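Local coordinates for erythropoietin (PDB 1EER), which acts as the hormone that regulates red blood cell production, binding and dimerising its receptor to activate JAK2 and downstream STAT signalling, at residues N47-A50 and W51-E55; V56-Q59 and A60-W64; S104-T107 and L108-L112; F138-L141 and F142-S146; S146-R150 and G151-L155. The protein carries 5 engineered substitutions. All coordinates share one frame; numbering follows the deposited sequence.

How the interactions relate
All five contacts are local: in each, the second segment follows directly on the first, so none nests in or crosses another. From the N terminus, interaction 1 closes the short helix 48-51 and the turn behind it, and interaction 2 follows at the start of helix 56-82. Interaction 3 lies near the end of helix 91-111. Interactions 4 and 5 share Ser146 and form successive parts of helix 138-161. That last helix ties the set together: interaction 5 meets interaction 1 through Trp51, interaction 2 through the Glu62-Lys152 salt bridge and interaction 3 through Leu105 and Leu149. Interactions 2 and 3 pack directly on each other, chiefly through Trp64 and Leu109.

Interaction 1: residues N47-A50 and W51-E55; sequences NFYA and WKRME
Over one face of the Tyr49 ring lies the side chain of Arg53, whose CD stands 3.7 Å above the ring plane, displaced toward the rim, in a CH-pi contact. The guanidinium is turned almost parallel to the ring, with 9° between the planes, and receives Tyr49 OH over its own face, NH1 being 3.7 Å from that oxygen. Trp51 has Asn47 O near its ring, approached at a slant, while the far end of the indole leads away to Gln59 and Glu62 of helix 56-82 and to Lys152 and Leu155 of helix 138-161. This is a short helix, 48-51, in the long connection that precedes helix 56-82 of the four-helix cytokine fold. Asn47 is its N-cap: OD1 takes Ala50 N at 3.0 Å in the carbonyl plane, on a lone pair. Its backbone O is also used, by Trp51 N at 2.6 Å. Lys52 N then bonds to Phe48 O at 3.2 Å. At the other end Ala50 O takes two N-H groups, Arg53 N at 3.1 Å and, weakly, Met54 N. Tyr49 O is buried without a polar partner in the model. Lys52 CG lies between its backbone N and carbonyl carbon (chi1 77°), against Phe48 O; beyond this contact, its NZ pairs in a salt bridge with an acidic side chain of another protein chain.

Interaction 2: residues V56-Q59 and A60-W64; sequences VGQQ and AVEVW
Gln58 leans over the next turn of its helix to rest on Val61 and Glu62, at the beginning of helix 56-82, one of the long helices of the four-helix cytokine bundle. From CB the chain sets out with CG opposite the backbone N across the CA-CB bond. A bend at chi2 (57°) then folds the terminal amide back over the following turn. There CD comes to 3.9 Å from Val61 CB. OE1 lies against the valine, 3.6 Å from Val61 CG2, while NE2 touches both residues, at 3.9 Å from Val61 CB and equally far from Glu62 CG. The Gln58 and Glu62 side chains run at about a right angle to each other, and their amide and carboxylate planes are 52° apart, an arrangement of van der Waals contact. The carboxylate finds its strong partner elsewhere: Glu62 OE1 is salt-bridged to Lys152 of helix 138-161.

Beneath these side chains the backbone bonds run from an N-H to the carbonyl four residues earlier. Val61 N reaches Gly57 O at 3.2 Å, and Glu62 N bonds to Gln58 O at 3.0 Å. Another side of the helix faces inward, where Ala60, Gln59 and Val63 pack on Tyr156, and Val63 also meets Leu109 of helix 91-111. Ala60 CB sits only 3.1 Å from Gly57 O. Two residues on from that glycine, Gln59 O accepts Val63 N at 3.0 Å, and Val63 CG2 flanks the same oxygen at 3.4 Å.

Interaction 3: residues S104-T107 and L108-L112; sequences SLTT and LLRAL
Leu108 and Leu109 make the tight half of this contact, each closing a short backbone bond and pressing its CB against the turn before. Leu108 N meets Ser104 O at 2.8 Å, and Leu109 N meets Leu105 O at 2.7 Å. The side chains follow: Leu108 CB is 3.3 Å from Ser104 O, and Leu109 CB 3.4 Å from Leu105 O. Both leucines are buried. Leu109 faces Val63, Trp64 and Leu67 of helix 56-82, and Leu105 reaches Leu12 and Tyr15 of helix 9-25 and Leu149 of helix 138-161, placing this turn in the interior of the four-helix bundle characteristic of the cytokine family. Leu108 and Leu109 both touch Ile6, and Leu108 packs as well on an aromatic side chain of another protein chain.

Toward the helix end the grip slackens. Arg110 N reaches Thr106 O at 3.3 Å, and the bond from Ala111 N to Thr107 O, of the same length, is weak. Arg110 starts with CG trans to the backbone N (chi1 166°), then bends at chi3, and its NH2 merely grazes Thr106 CG2 at 4.1 Å. That methyl sits beside the Thr106 carbonyl carbon, while OG1, beside the backbone N, bonds to Leu102 O one turn earlier. Arg110 NE has a weak hydrogen bond to Gln115 OE1. Ala111 is exposed, its methyl 3.9 Å from Thr107 O.

Interaction 4: residues F138-L141 and F142-S146; sequences FRKL and FRVYS
Near-identical first torsions, chi1 -87° in Phe138 and -81° in Phe142, send the two rings the same way off successive turns of the helix, where they lie side by side and touch from Phe138 CD1 to Phe142 CE2 at 4.0 Å. The setting is the opening of helix 138-161, the last long helix of the four-helix cytokine bundle, entered directly from the strand 133-137. The paired rings face inward onto Leu91 of helix 91-111, and Phe142 goes on to His94, Val95 and Ala22. Phe142 CD2 also lies 3.1 Å from Phe138 O, approached obliquely; the same oxygen accepts Phe142 N at 2.8 Å.

A different pairing occupies another side of the helix. Arg143 starts out extended and then bends at chi3 (68°), which folds its guanidinium back over Lys140. One face of the group lies on Lys140 CA, 3.7 Å from the plane, and NH2 is 3.6 Å from Lys140 CB. Lys140, extended throughout, carries its NZ past this point to 5.2 Å from Arg143 NH2. The two like charges are thus near each other but not in contact; outside this contact, each has an acidic side chain of another protein chain as salt-bridge partner, which probably offsets their repulsion. Arg139 lies alongside Arg143, touching it lightly through CG. Next along the helix, Val144 N bonds to Lys140 O at 2.9 Å, while Val144 CG2 crowds the same oxygen at 3.2 Å.

Interaction 5: residues S146-R150 and G151-L155; sequences SNFLR and GKLKL
Apolar packing centres on Phe148, whose ring takes Lys152 on one face and Leu153 at its edge. Lys152 CG stands 4.0 Å above the ring plane, toward the rim, in a CH-pi contact, and CD continues to 3.7 Å from CE2 of Phe148. A chi1 of 69° starts the lysine toward the ring, and bends at chi3 and chi4 shape the rest of its course; its NZ ends in a salt bridge with Glu62. Leu153 CD1 touches Phe148 CE1 near the ring plane and Leu149 CD2 at 3.8 Å.

Among backbone bonds, helix 138-161 of the four-helix cytokine bundle departs here from the alpha pattern through a wider pi-type turn. Leu153 N skips one residue further than usual to Phe148 O at 3.1 Å, while Gly151 N binds the same oxygen weakly. A water bridges the widened step, donating to Asn147 O at 2.7 Å and accepting from Lys152 N at 2.8 Å.

Polar side chains add a side-on grip: Arg150 NE and NH2 both hold Asn147 OD1, each at 3.0 Å. Beyond the two segments, Arg150 NH1 hydrogen-bonds to the backbone of another protein chain and NH2 is salt-bridged to an acidic side chain of another protein chain. Asn147 ND2 hydrogen-bonds to a polar side chain of another protein chain.

Interaction 1: residues N47-A50 and W51-E55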
# COMPACT_ATOMS: atom_id res chain seq x y z
N ASN A 47 -8.80 -14.83 13.13
CA ASN A 47 -10.21 -15.19 13.28
C ASN A 47 -10.81 -13.92 13.87
O ASN A 47 -10.61 -13.62 15.05
CB ASN A 47 -10.35 -16.38 14.23
CG ASN A 47 -11.77 -16.91 14.31
OD1 ASN A 47 -12.56 -16.46 15.14
ND2 ASN A 47 -12.10 -17.86 13.45
N PHE A 48 -11.52 -13.16 13.04
CA PHE A 48 -12.11 -11.90 13.46
C PHE A 48 -13.02 -12.02 14.66
O PHE A 48 -13.12 -11.09 15.47
CB PHE A 48 -12.84 -11.24 12.30
CG PHE A 48 -11.95 -10.40 11.44
CD1 PHE A 48 -11.49 -9.17 11.89
CD2 PHE A 48 -11.54 -10.86 10.19
CE1 PHE A 48 -10.62 -8.40 11.12
CE2 PHE A 48 -10.67 -10.10 9.40
CZ PHE A 48 -10.20 -8.87 9.87
N TYR A 49 -13.69 -13.17 14.79
CA TYR A 49 -14.57 -13.40 15.93
C TYR A 49 -13.73 -13.47 17.21
O TYR A 49 -14.02 -12.79 18.20
CB TYR A 49 -15.36 -14.70 15.76
CG TYR A 49 -16.22 -15.00 16.97
CD1 TYR A 49 -17.35 -14.24 17.24
CD2 TYR A 49 -15.86 -15.99 17.88
CE1 TYR A 49 -18.11 -14.45 18.40
CE2 TYR A 49 -16.60 -16.20 19.05
CZ TYR A 49 -17.73 -15.42 19.30
OH TYR A 49 -18.46 -15.58 20.46
N ALA A 50 -12.68 -14.28 17.19
CA ALA A 50 -11.81 -14.41 18.35
C ALA A 50 -10.92 -13.18 18.53
O ALA A 50 -10.69 -12.73 19.65
CB ALA A 50 -10.95 -15.65 18.20
N TRP A 51 -10.44 -12.63 17.41
CA TRP A 51 -9.56 -11.47 17.43
C TRP A 51 -10.14 -10.27 18.19
O TRP A 51 -9.46 -9.69 19.05
CB TRP A 51 -9.20 -11.07 15.99
CG TRP A 51 -8.38 -9.81 15.88
CD1 TRP A 51 -8.85 -8.54 15.70
CD2 TRP A 51 -6.94 -9.70 15.92
NE1 TRP A 51 -7.80 -7.65 15.63
CE2 TRP A 51 -6.62 -8.33 15.76
CE3 TRP A 51 -5.89 -10.62 16.07
CZ2 TRP A 51 -5.29 -7.85 15.74
CZ3 TRP A 51 -4.56 -10.15 16.06
CH2 TRP A 51 -4.28 -8.77 15.90
N LYS A 52 -11.37 -9.89 17.89
CA LYS A 52 -11.98 -8.74 18.55
C LYS A 52 -12.43 -9.02 19.99
O LYS A 52 -12.83 -8.12 20.73
CB LYS A 52 -13.17 -8.28 17.71
CG LYS A 52 -14.40 -9.19 17.89
CD LYS A 52 -15.61 -8.69 17.11
CE LYS A 52 -15.22 -8.01 15.79
NZ LYS A 52 -16.33 -8.09 14.84
N ARG A 53 -12.36 -10.28 20.42
CA ARG A 53 -12.77 -10.63 21.77
C ARG A 53 -11.61 -10.79 22.74
O ARG A 53 -11.81 -10.74 23.96
CB ARG A 53 -13.56 -11.94 21.74
CG ARG A 53 -14.80 -11.89 20.89
CD ARG A 53 -15.74 -13.02 21.25
NE ARG A 53 -15.07 -14.10 21.97
CZ ARG A 53 -15.58 -14.71 23.04
NH1 ARG A 53 -16.76 -14.34 23.51
NH2 ARG A 53 -14.91 -15.69 23.63
N MET A 54 -10.40 -10.97 22.22
CA MET A 54 -9.26 -11.14 23.10
C MET A 54 -8.71 -9.83 23.65
O MET A 54 -8.86 -8.78 23.03
CB MET A 54 -8.14 -11.92 22.39
CG MET A 54 -7.69 -11.35 21.07
SD MET A 54 -6.15 -12.12 20.52
CE MET A 54 -6.72 -13.12 19.16
N GLU A 55 -8.10 -9.91 24.83
CA GLU A 55 -7.51 -8.73 25.46
C GLU A 55 -6.70 -8.04 24.37
O GLU A 55 -5.92 -8.68 23.67
CB GLU A 55 -6.59 -9.16 26.60
CG GLU A 55 -6.36 -8.09 27.67
CD GLU A 55 -5.17 -8.40 28.55
OE1 GLU A 55 -4.71 -9.57 28.55
OE2 GLU A 55 -4.69 -7.48 29.25

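Interaction 2: residues V56-Q59 and A60-W64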
# COMPACT_ATOMS: atom_id res chain seq x y z
N VAL A 56 -6.90 -6.73 24.21
CA VAL A 56 -6.20 -5.98 23.17
C VAL A 56 -4.69 -6.12 23.26
O VAL A 56 -4.00 -6.19 22.25
CB VAL A 56 -6.58 -4.49 23.21
CG1 VAL A 56 -5.99 -3.77 22.01
CG2 VAL A 56 -8.09 -4.33 23.23
N GLY A 57 -4.18 -6.16 24.49
CA GLY A 57 -2.75 -6.30 24.69
C GLY A 57 -2.19 -7.52 24.00
O GLY A 57 -1.03 -7.52 23.59
N GLN A 58 -3.01 -8.56 23.87
CA GLN A 58 -2.61 -9.80 23.20
C GLN A 58 -2.39 -9.57 21.71
O GLN A 58 -1.66 -10.31 21.05
CB GLN A 58 -3.66 -10.89 23.43
CG GLN A 58 -3.35 -12.23 22.74
CD GLN A 58 -2.00 -12.82 23.15
OE1 GLN A 58 -1.50 -12.57 24.25
NE2 GLN A 58 -1.41 -13.62 22.25
N GLN A 59 -3.04 -8.54 21.15
CA GLN A 59 -2.84 -8.25 19.74
C GLN A 59 -1.36 -7.85 19.62
O GLN A 59 -0.65 -8.29 18.71
CB GLN A 59 -3.74 -7.09 19.31
CG GLN A 59 -5.23 -7.31 19.54
CD GLN A 59 -6.08 -6.16 19.02
OE1 GLN A 59 -5.56 -5.18 18.49
NE2 GLN A 59 -7.40 -6.28 19.17
N ALA A 60 -0.89 -7.03 20.56
CA ALA A 60 0.49 -6.59 20.60
C ALA A 60 1.44 -7.79 20.63
O ALA A 60 2.38 -7.88 19.84
CB ALA A 60 0.72 -5.71 21.82
N VAL A 61 1.18 -8.71 21.56
CA VAL A 61 2.00 -9.92 21.69
C VAL A 61 2.13 -10.65 20.36
O VAL A 61 3.23 -10.91 19.87
CB VAL A 61 1.39 -10.91 22.72
CG1 VAL A 61 2.23 -12.18 22.80
CG2 VAL A 61 1.29 -10.24 24.08
N GLU A 62 0.98 -10.97 19.76
CA GLU A 62 0.97 -11.67 18.48
C GLU A 62 1.78 -10.97 17.39
O GLU A 62 2.64 -11.59 16.76
CB GLU A 62 -0.47 -11.84 18.00
CG GLU A 62 -1.12 -13.13 18.44
CD GLU A 62 -2.51 -13.30 17.86
OE1 GLU A 62 -2.66 -13.13 16.63
OE2 GLU A 62 -3.44 -13.61 18.63
N VAL A 63 1.50 -9.70 17.15
CA VAL A 63 2.18 -8.95 16.09
C VAL A 63 3.69 -8.75 16.30
O VAL A 63 4.49 -9.01 15.40
CB VAL A 63 1.50 -7.56 15.88
CG1 VAL A 63 2.29 -6.71 14.88
CG2 VAL A 63 0.08 -7.77 15.39
N TRP A 64 4.07 -8.30 17.49
CA TRP A 64 5.47 -8.07 17.79
C TRP A 64 6.30 -9.34 17.67
O TRP A 64 7.33 -9.36 17.00
CB TRP A 64 5.62 -7.48 19.19
CG TRP A 64 7.03 -7.19 19.52
CD1 TRP A 64 7.84 -7.90 20.35
CD2 TRP A 64 7.83 -6.16 18.95
NE1 TRP A 64 9.11 -7.38 20.34
CE2 TRP A 64 9.13 -6.31 19.49
CE3 TRP A 64 7.59 -5.12 18.05
CZ2 TRP A 64 10.18 -5.45 19.14
CZ3 TRP A 64 8.63 -4.27 17.70
CH2 TRP A 64 9.92 -4.45 18.25

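Interaction 3: residues S104-T107 and L108-L112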
# COMPACT_ATOMS: atom_id res chain seq x y z
N SER A 104 12.25 -1.43 9.20
CA SER A 104 11.56 -0.18 9.45
C SER A 104 10.30 -0.42 10.28
O SER A 104 10.03 0.30 11.25
CB SER A 104 11.21 0.49 8.13
OG SER A 104 12.38 0.80 7.40
N LEU A 105 9.53 -1.43 9.90
CA LEU A 105 8.30 -1.76 10.61
C LEU A 105 8.58 -2.09 12.07
O LEU A 105 7.82 -1.69 12.95
CB LEU A 105 7.59 -2.93 9.91
CG LEU A 105 7.09 -2.58 8.51
CD1 LEU A 105 6.70 -3.84 7.75
CD2 LEU A 105 5.90 -1.62 8.62
N THR A 106 9.66 -2.82 12.32
CA THR A 106 10.04 -3.18 13.69
C THR A 106 10.27 -1.93 14.55
O THR A 106 9.83 -1.86 15.70
CB THR A 106 11.34 -4.00 13.74
OG1 THR A 106 11.17 -5.21 13.00
CG2 THR A 106 11.71 -4.31 15.18
N THR A 107 10.97 -0.95 13.98
CA THR A 107 11.25 0.28 14.70
C THR A 107 9.94 1.04 14.87
O THR A 107 9.65 1.56 15.94
CB THR A 107 12.26 1.17 13.91
OG1 THR A 107 13.52 0.49 13.81
CG2 THR A 107 12.46 2.50 14.62
N LEU A 108 9.15 1.06 13.80
CA LEU A 108 7.85 1.74 13.80
C LEU A 108 6.88 1.19 14.86
O LEU A 108 6.20 1.95 15.56
CB LEU A 108 7.23 1.63 12.41
CG LEU A 108 7.05 2.91 11.57
CD1 LEU A 108 8.10 3.96 11.95
CD2 LEU A 108 7.15 2.55 10.10
N LEU A 109 6.83 -0.14 14.98
CA LEU A 109 5.94 -0.81 15.93
C LEU A 109 6.29 -0.52 17.38
O LEU A 109 5.42 -0.27 18.21
CB LEU A 109 5.99 -2.32 15.73
CG LEU A 109 4.68 -3.00 15.41
CD1 LEU A 109 3.82 -2.09 14.53
CD2 LEU A 109 4.97 -4.31 14.70
N ARG A 110 7.59 -0.57 17.68
CA ARG A 110 8.07 -0.33 19.03
C ARG A 110 7.62 1.04 19.51
O ARG A 110 7.15 1.19 20.62
CB ARG A 110 9.59 -0.41 19.06
CG ARG A 110 10.22 0.14 20.32
CD ARG A 110 11.72 -0.04 20.29
NE ARG A 110 12.09 -1.35 19.78
CZ ARG A 110 13.11 -1.57 18.97
NH1 ARG A 110 13.88 -0.56 18.59
NH2 ARG A 110 13.38 -2.80 18.55
N ALA A 111 7.78 2.04 18.65
CA ALA A 111 7.40 3.40 19.00
C ALA A 111 5.92 3.40 19.32
O ALA A 111 5.45 4.22 20.10
CB ALA A 111 7.69 4.33 17.85
N LEU A 112 5.19 2.47 18.70
CA LEU A 112 3.76 2.34 18.92
C LEU A 112 3.48 1.69 20.28
O LEU A 112 2.34 1.69 20.75
CB LEU A 112 3.15 1.49 17.80
CG LEU A 112 1.79 1.86 17.17
CD1 LEU A 112 1.07 0.57 16.85
CD2 LEU A 112 0.95 2.72 18.11

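Interaction 4: residues F138-L141 and F142-S146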
# COMPACT_ATOMS: atom_id res chain seq x y z
N PHE A 138 10.15 -19.59 -1.68
CA PHE A 138 10.13 -18.15 -1.47
C PHE A 138 8.70 -17.67 -1.65
O PHE A 138 8.31 -16.62 -1.12
CB PHE A 138 11.06 -17.46 -2.46
CG PHE A 138 12.47 -17.36 -1.97
CD1 PHE A 138 12.85 -16.33 -1.11
CD2 PHE A 138 13.41 -18.33 -2.33
CE1 PHE A 138 14.15 -16.28 -0.61
CE2 PHE A 138 14.70 -18.27 -1.83
CZ PHE A 138 15.07 -17.25 -0.97
N ARG A 139 7.93 -18.45 -2.40
CA ARG A 139 6.54 -18.14 -2.68
C ARG A 139 5.74 -18.12 -1.38
O ARG A 139 5.01 -17.16 -1.12
CB ARG A 139 5.94 -19.18 -3.63
CG ARG A 139 4.51 -18.86 -4.07
CD ARG A 139 3.85 -20.01 -4.79
NE ARG A 139 4.54 -21.27 -4.53
CZ ARG A 139 4.96 -22.10 -5.47
NH1 ARG A 139 4.76 -21.81 -6.76
NH2 ARG A 139 5.59 -23.23 -5.13
N LYS A 140 5.87 -19.17 -0.56
CA LYS A 140 5.13 -19.20 0.69
C LYS A 140 5.68 -18.15 1.64
O LYS A 140 4.92 -17.53 2.38
CB LYS A 140 5.20 -20.57 1.35
CG LYS A 140 4.22 -20.68 2.51
CD LYS A 140 4.08 -22.08 3.08
CE LYS A 140 3.59 -22.00 4.52
NZ LYS A 140 3.05 -23.29 5.03
N LEU A 141 6.99 -17.94 1.61
CA LEU A 141 7.63 -16.94 2.47
C LEU A 141 7.04 -15.56 2.19
O LEU A 141 6.64 -14.85 3.10
CB LEU A 141 9.15 -16.93 2.22
CG LEU A 141 10.07 -16.01 3.05
CD1 LEU A 141 9.73 -16.08 4.53
CD2 LEU A 141 11.52 -16.43 2.83
N PHE A 142 6.98 -15.19 0.93
CA PHE A 142 6.45 -13.90 0.55
C PHE A 142 4.94 -13.77 0.74
O PHE A 142 4.45 -12.69 1.06
CB PHE A 142 6.85 -13.57 -0.88
CG PHE A 142 8.25 -13.03 -0.99
CD1 PHE A 142 8.62 -11.89 -0.29
CD2 PHE A 142 9.20 -13.69 -1.76
CE1 PHE A 142 9.94 -11.40 -0.35
CE2 PHE A 142 10.52 -13.20 -1.83
CZ PHE A 142 10.89 -12.06 -1.12
N ARG A 143 4.21 -14.86 0.53
CA ARG A 143 2.76 -14.83 0.72
C ARG A 143 2.49 -14.59 2.20
O ARG A 143 1.58 -13.84 2.57
CB ARG A 143 2.13 -16.15 0.27
CG ARG A 143 0.64 -16.26 0.58
CD ARG A 143 0.04 -17.55 0.01
NE ARG A 143 0.53 -18.76 0.68
CZ ARG A 143 1.24 -19.70 0.06
NH1 ARG A 143 1.53 -19.58 -1.22
NH2 ARG A 143 1.65 -20.78 0.73
N VAL A 144 3.29 -15.21 3.05
CA VAL A 144 3.15 -15.06 4.50
C VAL A 144 3.52 -13.62 4.89
O VAL A 144 2.89 -13.00 5.76
CB VAL A 144 4.09 -16.07 5.26
CG1 VAL A 144 4.31 -15.62 6.70
CG2 VAL A 144 3.49 -17.47 5.23
N TYR A 145 4.56 -13.09 4.25
CA TYR A 145 5.04 -11.73 4.50
C TYR A 145 3.89 -10.76 4.26
O TYR A 145 3.61 -9.91 5.11
CB TYR A 145 6.22 -11.42 3.56
CG TYR A 145 6.70 -9.98 3.57
CD1 TYR A 145 7.01 -9.33 4.77
CD2 TYR A 145 6.91 -9.30 2.38
CE1 TYR A 145 7.51 -8.03 4.78
CE2 TYR A 145 7.42 -7.98 2.37
CZ TYR A 145 7.71 -7.36 3.58
OH TYR A 145 8.21 -6.07 3.58
N SER A 146 3.21 -10.90 3.12
CA SER A 146 2.08 -10.04 2.76
C SER A 146 0.86 -10.25 3.68
O SER A 146 0.28 -9.29 4.17
CB SER A 146 1.67 -10.28 1.30
OG SER A 146 0.54 -9.51 0.94

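Interaction 5: residues S146-R150 and G151-L155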
# COMPACT_ATOMS: atom_id res chain seq x y z
N SER A 146 3.21 -10.90 3.12
CA SER A 146 2.08 -10.04 2.76
C SER A 146 0.86 -10.25 3.68
O SER A 146 0.28 -9.29 4.17
CB SER A 146 1.67 -10.28 1.30
OG SER A 146 0.54 -9.51 0.94
N ASN A 147 0.48 -11.51 3.90
CA ASN A 147 -0.68 -11.80 4.74
C ASN A 147 -0.49 -11.29 6.16
O ASN A 147 -1.45 -10.84 6.80
CB ASN A 147 -0.95 -13.31 4.77
CG ASN A 147 -1.86 -13.77 3.63
OD1 ASN A 147 -2.51 -12.96 2.97
ND2 ASN A 147 -1.90 -15.07 3.40
N PHE A 148 0.75 -11.34 6.66
CA PHE A 148 1.03 -10.85 8.01
C PHE A 148 0.93 -9.33 8.15
O PHE A 148 0.28 -8.81 9.07
CB PHE A 148 2.43 -11.30 8.47
CG PHE A 148 2.67 -11.09 9.94
CD1 PHE A 148 3.09 -9.85 10.42
CD2 PHE A 148 2.47 -12.12 10.85
CE1 PHE A 148 3.30 -9.65 11.78
CE2 PHE A 148 2.68 -11.93 12.21
CZ PHE A 148 3.10 -10.69 12.68
N LEU A 149 1.58 -8.61 7.25
CA LEU A 149 1.57 -7.15 7.30
C LEU A 149 0.18 -6.59 7.00
O LEU A 149 -0.29 -5.66 7.67
CB LEU A 149 2.57 -6.55 6.29
CG LEU A 149 4.02 -7.05 6.20
CD1 LEU A 149 4.75 -6.20 5.18
CD2 LEU A 149 4.70 -6.98 7.55
N ARG A 150 -0.47 -7.15 5.99
CA ARG A 150 -1.79 -6.66 5.60
C ARG A 150 -2.86 -7.19 6.54
O ARG A 150 -3.98 -6.69 6.53
CB ARG A 150 -2.08 -7.06 4.15
CG ARG A 150 -2.77 -8.40 3.99
CD ARG A 150 -2.82 -8.80 2.53
NE ARG A 150 -3.37 -10.14 2.37
CZ ARG A 150 -4.36 -10.45 1.55
NH1 ARG A 150 -4.93 -9.52 0.80
NH2 ARG A 150 -4.80 -11.70 1.48
N GLY A 151 -2.49 -8.17 7.35
CA GLY A 151 -3.43 -8.77 8.27
C GLY A 151 -3.40 -8.27 9.71
O GLY A 151 -3.77 -7.14 9.99
N LYS A 152 -2.95 -9.13 10.62
CA LYS A 152 -2.91 -8.76 12.03
C LYS A 152 -2.04 -7.53 12.30
O LYS A 152 -2.32 -6.78 13.23
CB LYS A 152 -2.47 -9.94 12.88
CG LYS A 152 -1.03 -10.36 12.71
CD LYS A 152 -0.71 -11.52 13.62
CE LYS A 152 -1.19 -12.84 13.02
NZ LYS A 152 -1.65 -13.79 14.06
N LEU A 153 -1.00 -7.33 11.51
CA LEU A 153 -0.16 -6.15 11.72
C LEU A 153 -1.02 -4.91 11.48
O LEU A 153 -1.13 -4.03 12.33
CB LEU A 153 1.04 -6.14 10.78
CG LEU A 153 2.09 -5.09 11.18
CD1 LEU A 153 3.47 -5.62 10.88
CD2 LEU A 153 1.84 -3.79 10.44
N LYS A 154 -1.65 -4.86 10.31
CA LYS A 154 -2.51 -3.74 9.97
C LYS A 154 -3.61 -3.61 11.01
O LYS A 154 -3.88 -2.51 11.49
CB LYS A 154 -3.12 -3.92 8.57
CG LYS A 154 -4.03 -2.78 8.14
CD LYS A 154 -3.41 -1.40 8.39
CE LYS A 154 -3.86 -0.37 7.34
NZ LYS A 154 -3.87 1.03 7.85
N LEU A 155 -4.23 -4.73 11.36
CA LEU A 155 -5.31 -4.74 12.35
C LEU A 155 -4.86 -4.17 13.68
O LEU A 155 -5.53 -3.32 14.27
CB LEU A 155 -5.85 -6.16 12.55
CG LEU A 155 -6.75 -6.70 11.43
CD1 LEU A 155 -7.19 -8.12 11.79
CD2 LEU A 155 -7.97 -5.80 11.23
O HOH W 1 -2.09 -11.44 9.31